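Long-range contacts in chitinase A (Pteris ryukyuensis, PDB 4RL3), which probably hydrolyses the glycosidic bonds of chitin, this chain being the family 18 catalytic domain of a longer protein: residues L11-Q16 against S253-A258; A62-K67 against Q113-G118; A215-G220 against T228-C233. One frame throughout, in Å; residues are numbered along the deposited sequence.

Contact 1: residues L11-Q16 against S253-A258; sequences LYNGVQ and SYASSA
V15 and N13 meet the ring of Y254 where an Asx turn, in the loop after strand 3-8 of the TIM barrel, packs against helix 250-254. The apolar part is a CH-pi contact. CB of V15 stands over one face of the Y254 ring, 4.2 Å from its centroid and 27° off the normal, while CG2 lies 3.8 Å from CB of Y254; a compact beta-branched residue brings both atoms to the tyrosine without a long chain to place. At the ring edge, near its plane, N13 O comes 3.3 Å from CE2 of Y254.

The polar part begins with the turn itself. OD1 of N13 accepts from V15 N at 3.2 Å, and ND2 donates to D251 O, a double role that suits an amide. An alanine here would remove OD1 and ND2 and would probably leave V15 N and D251 O without these partners, freeing the turn to change shape beside the Y254 ring. G14 follows with phi 93°, where a side chain would collide with the carbonyl O of N13, so glycine fits.

K259 makes a cation-pi contact with the Y254 ring. The Y254 hydroxyl reaches the loop through water: one molecule lies 3.1 Å from Y254 OH and donates to N13 O at 3.2 Å.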
loop_
_atom_site.group_PDB
_atom_site.type_symbol
_atom_site.label_atom_id
_atom_site.label_comp_id
_atom_site.label_asym_id
_atom_site.label_seq_id
_atom_site.Cartn_x
_atom_site.Cartn_y
_atom_site.Cartn_z
ATOM N N LEU A 11 -9.652 2.723 -9.582
ATOM C CA LEU A 11 -11.035 2.627 -10.080
ATOM C C LEU A 11 -11.284 3.379 -11.381
ATOM O O LEU A 11 -12.337 3.183 -12.004
ATOM C CB LEU A 11 -12.043 3.104 -9.032
ATOM C CG LEU A 11 -12.014 2.383 -7.685
ATOM C CD1 LEU A 11 -13.251 2.766 -6.886
ATOM C CD2 LEU A 11 -11.944 0.870 -7.828
ATOM N N TYR A 12 -10.334 4.201 -11.813
ATOM C CA TYR A 12 -10.527 5.074 -12.978
ATOM C C TYR A 12 -11.806 5.900 -12.825
ATOM O O TYR A 12 -12.637 5.956 -13.741
ATOM C CB TYR A 12 -10.543 4.271 -14.287
ATOM C CG TYR A 12 -9.244 3.550 -14.622
ATOM C CD1 TYR A 12 -8.830 2.439 -13.887
ATOM C CD2 TYR A 12 -8.441 3.963 -15.695
ATOM C CE1 TYR A 12 -7.647 1.775 -14.194
ATOM C CE2 TYR A 12 -7.265 3.294 -16.012
ATOM C CZ TYR A 12 -6.875 2.209 -15.253
ATOM O OH TYR A 12 -5.700 1.551 -15.578
ATOM N N ASN A 13 -11.955 6.552 -11.674
ATOM C CA ASN A 13 -13.180 7.308 -11.398
ATOM C C ASN A 13 -12.975 8.808 -11.368
ATOM O O ASN A 13 -13.887 9.545 -10.990
ATOM C CB ASN A 13 -13.921 6.803 -10.142
ATOM C CG ASN A 13 -13.264 7.209 -8.823
ATOM O OD1 ASN A 13 -12.244 7.919 -8.776
ATOM N ND2 ASN A 13 -13.857 6.734 -7.733
ATOM N N GLY A 14 -11.787 9.260 -11.770
ATOM C CA GLY A 14 -11.520 10.675 -11.905
ATOM C C GLY A 14 -10.912 11.338 -10.696
ATOM O O GLY A 14 -10.594 12.523 -10.744
ATOM N N VAL A 15 -10.731 10.601 -9.608
ATOM C CA VAL A 15 -10.138 11.194 -8.416
ATOM C C VAL A 15 -8.706 11.643 -8.714
ATOM O O VAL A 15 -7.987 11.019 -9.491
ATOM C CB VAL A 15 -10.193 10.231 -7.207
ATOM C CG1 VAL A 15 -9.310 8.998 -7.431
ATOM C CG2 VAL A 15 -9.820 10.960 -5.913
ATOM N N GLN A 16 -8.318 12.752 -8.094
ATOM C CA GLN A 16 -7.004 13.337 -8.289
ATOM C C GLN A 16 -6.315 13.482 -6.937
ATOM O O GLN A 16 -6.974 13.471 -5.886
ATOM C CB GLN A 16 -7.151 14.694 -8.974
ATOM C CG GLN A 16 -7.812 14.586 -10.342
ATOM C CD GLN A 16 -7.955 15.919 -11.033
ATOM O OE1 GLN A 16 -9.035 16.531 -11.006
ATOM N NE2 GLN A 16 -6.874 16.397 -11.631
ATOM N N SER A 253 -13.262 7.163 -1.222
ATOM C CA SER A 253 -13.714 8.375 -0.563
ATOM C C SER A 253 -14.402 9.307 -1.552
ATOM O O SER A 253 -15.452 9.884 -1.257
ATOM C CB SER A 253 -12.530 9.061 0.097
ATOM O OG SER A 253 -12.036 8.240 1.123
ATOM N N TYR A 254 -13.828 9.428 -2.738
ATOM C CA TYR A 254 -14.358 10.296 -3.789
ATOM C C TYR A 254 -15.787 9.917 -4.156
ATOM O O TYR A 254 -16.632 10.789 -4.382
ATOM C CB TYR A 254 -13.457 10.191 -5.018
ATOM C CG TYR A 254 -13.714 11.186 -6.136
ATOM C CD1 TYR A 254 -13.570 12.550 -5.932
ATOM C CD2 TYR A 254 -14.074 10.753 -7.399
ATOM C CE1 TYR A 254 -13.769 13.454 -6.966
ATOM C CE2 TYR A 254 -14.280 11.650 -8.428
ATOM C CZ TYR A 254 -14.138 12.998 -8.201
ATOM O OH TYR A 254 -14.355 13.895 -9.227
ATOM N N ALA A 255 -16.042 8.611 -4.184
ATOM C CA ALA A 255 -17.342 8.063 -4.553
ATOM C C ALA A 255 -18.293 7.928 -3.367
ATOM O O ALA A 255 -19.446 7.533 -3.553
ATOM C CB ALA A 255 -17.150 6.701 -5.195
ATOM N N SER A 256 -17.828 8.229 -2.157
ATOM C CA SER A 256 -18.624 8.038 -0.942
ATOM C C SER A 256 -19.388 9.300 -0.533
ATOM O O SER A 256 -18.998 10.421 -0.879
ATOM C CB SER A 256 -17.722 7.609 0.216
ATOM O OG SER A 256 -17.002 8.706 0.764
ATOM N N SER A 257 -20.450 9.121 0.247
ATOM C CA SER A 257 -21.185 10.270 0.764
ATOM C C SER A 257 -20.358 11.044 1.806
ATOM O O SER A 257 -20.483 12.270 1.912
ATOM C CB SER A 257 -22.537 9.844 1.341
ATOM O OG SER A 257 -22.365 8.924 2.383
ATOM N N ALA A 258 -19.483 10.345 2.528
ATOM C CA ALA A 258 -18.645 10.979 3.547
ATOM C C ALA A 258 -17.497 11.783 2.945
ATOM O O ALA A 258 -16.857 12.565 3.645
ATOM C CB ALA A 258 -18.094 9.948 4.528
HETATM O O HOH W 1 -14.729 12.475 -11.960
HETATM O O HOH W 2 -11.155 15.006 -9.482
#

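Contact 2: residues A62-K67 against Q113-G118; sequences AVQAIK and QYHLDG
K67 and D117 reach toward each other tip to tip, joining helix 60-69 to the turn that leads from helix 96-114 into strand 118-123 of the barrel. The K67 chain bends at its third torsion (chi3 60°), and NZ forms a salt bridge of 2.8 Å with OD2 of D117, approaching on the syn side and 24° out of the carboxylate plane. The same NZ donates to H115 O, also at 2.8 Å. A long, flexible cation can serve both a carboxylate and a backbone oxygen of the turn; OD2 has a second donor in V75 N.

H115 takes positive phi as the chain leaves the helix, and its ring lies against Q64. CD of Q64 lies over one face of the imidazole, 4.1 Å from NE2 of H115, with amide and ring planes only 20° apart. A water at the ring edge joins NE2 of H115, at 2.8 Å, to OE1 of Q64.

V63 points toward the turn, its CG1 3.1 Å from Y114 O and 4.4 Å from CD2 of L116. The contact thus grades from apolar packing to a charged grip, in which K67 would be expected to offset the charge of D117 and to polarise the H115 carbonyl it binds.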
loop_
_atom_site.group_PDB
_atom_site.type_symbol
_atom_site.label_atom_id
_atom_site.label_comp_id
_atom_site.label_asym_id
_atom_site.label_seq_id
_atom_site.Cartn_x
_atom_site.Cartn_y
_atom_site.Cartn_z
ATOM N N ALA A 62 1.336 15.390 -12.844
ATOM C CA ALA A 62 0.532 15.455 -11.616
ATOM C C ALA A 62 1.323 15.048 -10.379
ATOM O O ALA A 62 1.182 15.668 -9.329
ATOM C CB ALA A 62 -0.735 14.609 -11.733
ATOM N N VAL A 63 2.158 14.012 -10.500
ATOM C CA VAL A 63 3.005 13.599 -9.372
ATOM C C VAL A 63 4.014 14.695 -9.053
ATOM O O VAL A 63 4.218 15.050 -7.885
ATOM C CB VAL A 63 3.768 12.280 -9.646
ATOM C CG1 VAL A 63 4.763 12.004 -8.513
ATOM C CG2 VAL A 63 2.802 11.120 -9.825
ATOM N N GLN A 64 4.657 15.231 -10.086
ATOM C CA GLN A 64 5.684 16.241 -9.892
ATOM C C GLN A 64 5.080 17.471 -9.229
ATOM O O GLN A 64 5.667 18.048 -8.305
ATOM C CB GLN A 64 6.285 16.596 -11.245
ATOM C CG GLN A 64 7.505 17.487 -11.212
ATOM C CD GLN A 64 8.135 17.635 -12.587
ATOM O OE1 GLN A 64 7.431 17.666 -13.607
ATOM N NE2 GLN A 64 9.461 17.710 -12.629
ATOM N N ALA A 65 3.886 17.838 -9.682
ATOM C CA ALA A 65 3.196 19.032 -9.174
ATOM C C ALA A 65 2.792 18.905 -7.709
ATOM O O ALA A 65 3.035 19.820 -6.931
ATOM C CB ALA A 65 1.983 19.358 -10.018
ATOM N N ILE A 66 2.182 17.790 -7.321
ATOM C CA ILE A 66 1.763 17.648 -5.925
ATOM C C ILE A 66 2.982 17.631 -5.005
ATOM O O ILE A 66 2.951 18.218 -3.928
ATOM C CB ILE A 66 0.806 16.440 -5.700
ATOM C CG1 ILE A 66 -0.026 16.630 -4.432
ATOM C CG2 ILE A 66 1.553 15.112 -5.716
ATOM C CD1 ILE A 66 -1.090 17.712 -4.546
ATOM N N LYS A 67 4.065 16.990 -5.445
ATOM C CA LYS A 67 5.298 16.967 -4.660
ATOM C C LYS A 67 5.960 18.349 -4.587
ATOM O O LYS A 67 6.520 18.718 -3.554
ATOM C CB LYS A 67 6.275 15.909 -5.194
ATOM C CG LYS A 67 5.822 14.474 -4.935
ATOM C CD LYS A 67 6.713 13.433 -5.605
ATOM C CE LYS A 67 8.149 13.508 -5.132
ATOM N NZ LYS A 67 8.912 12.286 -5.518
ATOM N N GLN A 113 10.120 7.560 -14.444
ATOM C CA GLN A 113 9.170 8.268 -15.297
ATOM C C GLN A 113 8.168 9.091 -14.501
ATOM O O GLN A 113 7.856 10.231 -14.870
ATOM C CB GLN A 113 8.404 7.279 -16.179
ATOM C CG GLN A 113 7.444 7.953 -17.157
ATOM C CD GLN A 113 6.559 6.990 -17.907
ATOM O OE1 GLN A 113 6.570 5.775 -17.669
ATOM N NE2 GLN A 113 5.753 7.538 -18.818
ATOM N N TYR A 114 7.649 8.493 -13.431
ATOM C CA TYR A 114 6.582 9.092 -12.623
ATOM C C TYR A 114 7.094 9.807 -11.357
ATOM O O TYR A 114 6.287 10.304 -10.573
ATOM C CB TYR A 114 5.521 8.032 -12.271
ATOM C CG TYR A 114 4.542 7.825 -13.408
ATOM C CD1 TYR A 114 4.877 7.055 -14.503
ATOM C CD2 TYR A 114 3.278 8.425 -13.388
ATOM C CE1 TYR A 114 4.005 6.899 -15.560
ATOM C CE2 TYR A 114 2.390 8.264 -14.435
ATOM C CZ TYR A 114 2.752 7.500 -15.518
ATOM O OH TYR A 114 1.883 7.349 -16.583
ATOM N N HIS A 115 8.414 9.919 -11.188
ATOM C CA HIS A 115 9.001 10.670 -10.060
ATOM C C HIS A 115 8.601 10.043 -8.719
ATOM O O HIS A 115 8.278 10.736 -7.764
ATOM C CB HIS A 115 8.578 12.146 -10.092
ATOM C CG HIS A 115 8.499 12.725 -11.466
ATOM N ND1 HIS A 115 9.607 12.909 -12.261
ATOM C CD2 HIS A 115 7.436 13.143 -12.193
ATOM C CE1 HIS A 115 9.232 13.434 -13.417
ATOM N NE2 HIS A 115 7.919 13.584 -13.402
ATOM N N LEU A 116 8.626 8.719 -8.663
ATOM C CA LEU A 116 8.128 8.009 -7.492
ATOM C C LEU A 116 9.215 7.782 -6.444
ATOM O O LEU A 116 10.409 7.944 -6.705
ATOM C CB LEU A 116 7.504 6.676 -7.918
ATOM C CG LEU A 116 6.409 6.775 -8.982
ATOM C CD1 LEU A 116 5.865 5.401 -9.334
ATOM C CD2 LEU A 116 5.272 7.677 -8.534
ATOM N N ASP A 117 8.780 7.344 -5.269
ATOM C CA ASP A 117 9.625 7.242 -4.088
ATOM C C ASP A 117 9.720 5.842 -3.510
ATOM O O ASP A 117 10.491 5.611 -2.577
ATOM C CB ASP A 117 9.065 8.172 -3.012
ATOM C CG ASP A 117 9.154 9.630 -3.408
ATOM O OD1 ASP A 117 10.291 10.145 -3.391
ATOM O OD2 ASP A 117 8.121 10.235 -3.766
ATOM N N GLY A 118 8.932 4.902 -4.034
ATOM C CA GLY A 118 8.875 3.590 -3.433
ATOM C C GLY A 118 7.825 2.673 -3.996
ATOM O O GLY A 118 7.059 3.046 -4.892
HETATM O O HOH W 3 6.659 15.202 -15.351
#

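Contact 3: residues A215-G220 against T228-C233; sequences ASFSTG and TVLSAC
S216, whose carbonyl oxygen rests 3.7 Å from CG1 of V229, has a hydroxyl gripped by two backbone groups: OG hydrogen-bonds to F182 O and accepts from F184 N. A small hydroxyl can both give and take, which suits a buried place facing backbone groups. Its CB points away from helix 226-238, as alternation along a strand requires, and the side chain lies about 11 Å from a bound magnesium ion. The S216 carbonyl is held too, by the hydroxyl of Y196.

Its neighbours A215 and F217 point the other way, toward the helix. This is the first half of a beta-alpha-beta unit of the TIM barrel: strand 215-218 and helix 226-238 run antiparallel, their local axes 171° apart in direction and 8.9 Å from each other, before the chain returns in strand 244-248.

F217 carries most of the packing. Its CG sits between the backbone N and the carbonyl carbon (chi1 57°), and CD2 comes 3.6 Å from CG1 of V229. The ring meets both helix residues obliquely; its CE2 lies 4.0 Å from CD2 of L230, and Y262 of helix 261-271 touches F217 and L230 as well. Further along, CB of A215 meets SG of C233 at 3.6 Å; a small residue lets the strand backbone come near the helix here.

No hydrogen bond crosses between strand and helix. In a chitinase without disulfide bonds, the C233 thiol acts here as an apolar group, and the contact between these segments is consistent with packing and water exclusion rather than directed bonds.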
loop_
_atom_site.group_PDB
_atom_site.type_symbol
_atom_site.label_atom_id
_atom_site.label_comp_id
_atom_site.label_asym_id
_atom_site.label_seq_id
_atom_site.Cartn_x
_atom_site.Cartn_y
_atom_site.Cartn_z
ATOM N N ALA A 215 -1.996 1.315 11.272
ATOM C CA ALA A 215 -3.417 1.055 11.368
ATOM C C ALA A 215 -4.064 1.479 10.072
ATOM O O ALA A 215 -3.477 2.234 9.298
ATOM C CB ALA A 215 -4.021 1.825 12.530
ATOM N N SER A 216 -5.272 0.994 9.825
ATOM C CA SER A 216 -5.979 1.312 8.592
ATOM C C SER A 216 -7.481 1.107 8.676
ATOM O O SER A 216 -8.006 0.419 9.573
ATOM C CB SER A 216 -5.434 0.492 7.424
ATOM O OG SER A 216 -5.569 -0.894 7.670
ATOM N N PHE A 217 -8.158 1.730 7.722
ATOM C CA PHE A 217 -9.567 1.511 7.481
ATOM C C PHE A 217 -9.900 1.751 6.016
ATOM O O PHE A 217 -9.098 2.310 5.273
ATOM C CB PHE A 217 -10.450 2.360 8.423
ATOM C CG PHE A 217 -10.197 3.852 8.369
ATOM C CD1 PHE A 217 -10.824 4.643 7.422
ATOM C CD2 PHE A 217 -9.361 4.463 9.293
ATOM C CE1 PHE A 217 -10.612 6.015 7.382
ATOM C CE2 PHE A 217 -9.146 5.830 9.267
ATOM C CZ PHE A 217 -9.773 6.601 8.296
ATOM N N SER A 218 -11.083 1.298 5.612
ATOM C CA SER A 218 -11.590 1.528 4.278
ATOM C C SER A 218 -12.629 2.630 4.305
ATOM O O SER A 218 -13.418 2.728 5.246
ATOM C CB SER A 218 -12.212 0.251 3.714
ATOM O OG SER A 218 -12.983 0.518 2.549
ATOM N N THR A 219 -12.624 3.445 3.253
ATOM C CA THR A 219 -13.674 4.416 3.017
ATOM C C THR A 219 -14.627 3.927 1.915
ATOM O O THR A 219 -15.503 4.673 1.460
ATOM C CB THR A 219 -13.062 5.766 2.624
ATOM O OG1 THR A 219 -12.083 5.556 1.593
ATOM C CG2 THR A 219 -12.398 6.421 3.844
ATOM N N GLY A 220 -14.492 2.668 1.514
ATOM C CA GLY A 220 -15.333 2.091 0.471
ATOM C C GLY A 220 -16.484 1.245 0.991
ATOM O O GLY A 220 -17.084 0.478 0.225
ATOM N N THR A 228 -14.907 4.476 14.363
ATOM C CA THR A 228 -14.523 3.508 15.390
ATOM C C THR A 228 -13.023 3.229 15.340
ATOM O O THR A 228 -12.342 3.189 16.368
ATOM C CB THR A 228 -15.330 2.221 15.214
ATOM O OG1 THR A 228 -16.712 2.525 15.424
ATOM C CG2 THR A 228 -14.877 1.134 16.193
ATOM N N VAL A 229 -12.502 3.050 14.136
ATOM C CA VAL A 229 -11.066 2.870 13.988
ATOM C C VAL A 229 -10.289 4.080 14.507
ATOM O O VAL A 229 -9.260 3.926 15.174
ATOM C CB VAL A 229 -10.681 2.588 12.521
ATOM C CG1 VAL A 229 -9.166 2.530 12.375
ATOM C CG2 VAL A 229 -11.315 1.291 12.055
ATOM N N LEU A 230 -10.778 5.287 14.213
ATOM C CA LEU A 230 -10.106 6.493 14.676
ATOM C C LEU A 230 -10.071 6.566 16.206
ATOM O O LEU A 230 -9.065 6.967 16.786
ATOM C CB LEU A 230 -10.719 7.751 14.038
ATOM C CG LEU A 230 -10.376 7.883 12.549
ATOM C CD1 LEU A 230 -11.361 8.777 11.812
ATOM C CD2 LEU A 230 -8.948 8.360 12.364
ATOM N N SER A 231 -11.147 6.118 16.849
ATOM C CA SER A 231 -11.167 6.011 18.307
ATOM C C SER A 231 -10.106 5.035 18.837
ATOM O O SER A 231 -9.360 5.358 19.763
ATOM C CB SER A 231 -12.561 5.614 18.787
ATOM O OG SER A 231 -13.487 6.653 18.549
ATOM N N ALA A 232 -10.012 3.866 18.219
ATOM C CA ALA A 232 -8.964 2.902 18.565
ATOM C C ALA A 232 -7.574 3.480 18.348
ATOM O O ALA A 232 -6.664 3.260 19.135
ATOM C CB ALA A 232 -9.124 1.630 17.747
ATOM N N CYS A 233 -7.408 4.223 17.258
ATOM C CA CYS A 233 -6.127 4.828 16.943
ATOM C C CYS A 233 -5.694 5.848 18.000
ATOM O O CYS A 233 -4.513 6.002 18.263
ATOM C CB CYS A 233 -6.163 5.477 15.562
ATOM S SG CYS A 233 -6.056 4.290 14.206
#

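In the fold
Contact 3 is wholly buried and joins a strand to the helix that follows it, and its contacts are apolar. Contact 2 is partly buried, and adds a salt bridge and a bridging water to its hydrophobic part where helix 60-69 meets the turn after helix 96-114. Contact 1 is a surface contact between a loop and a short helix, combining a valine-on-ring contact with bridging water. It closes a long loop of chain within which the other two are nested. Contacts 1 and 3 touch, through a probable hydrogen bond of 2.7 Å between S253 OG and T219 OG1; contacts 2 and 3 stand apart, their nearest atoms about 17 Å distant.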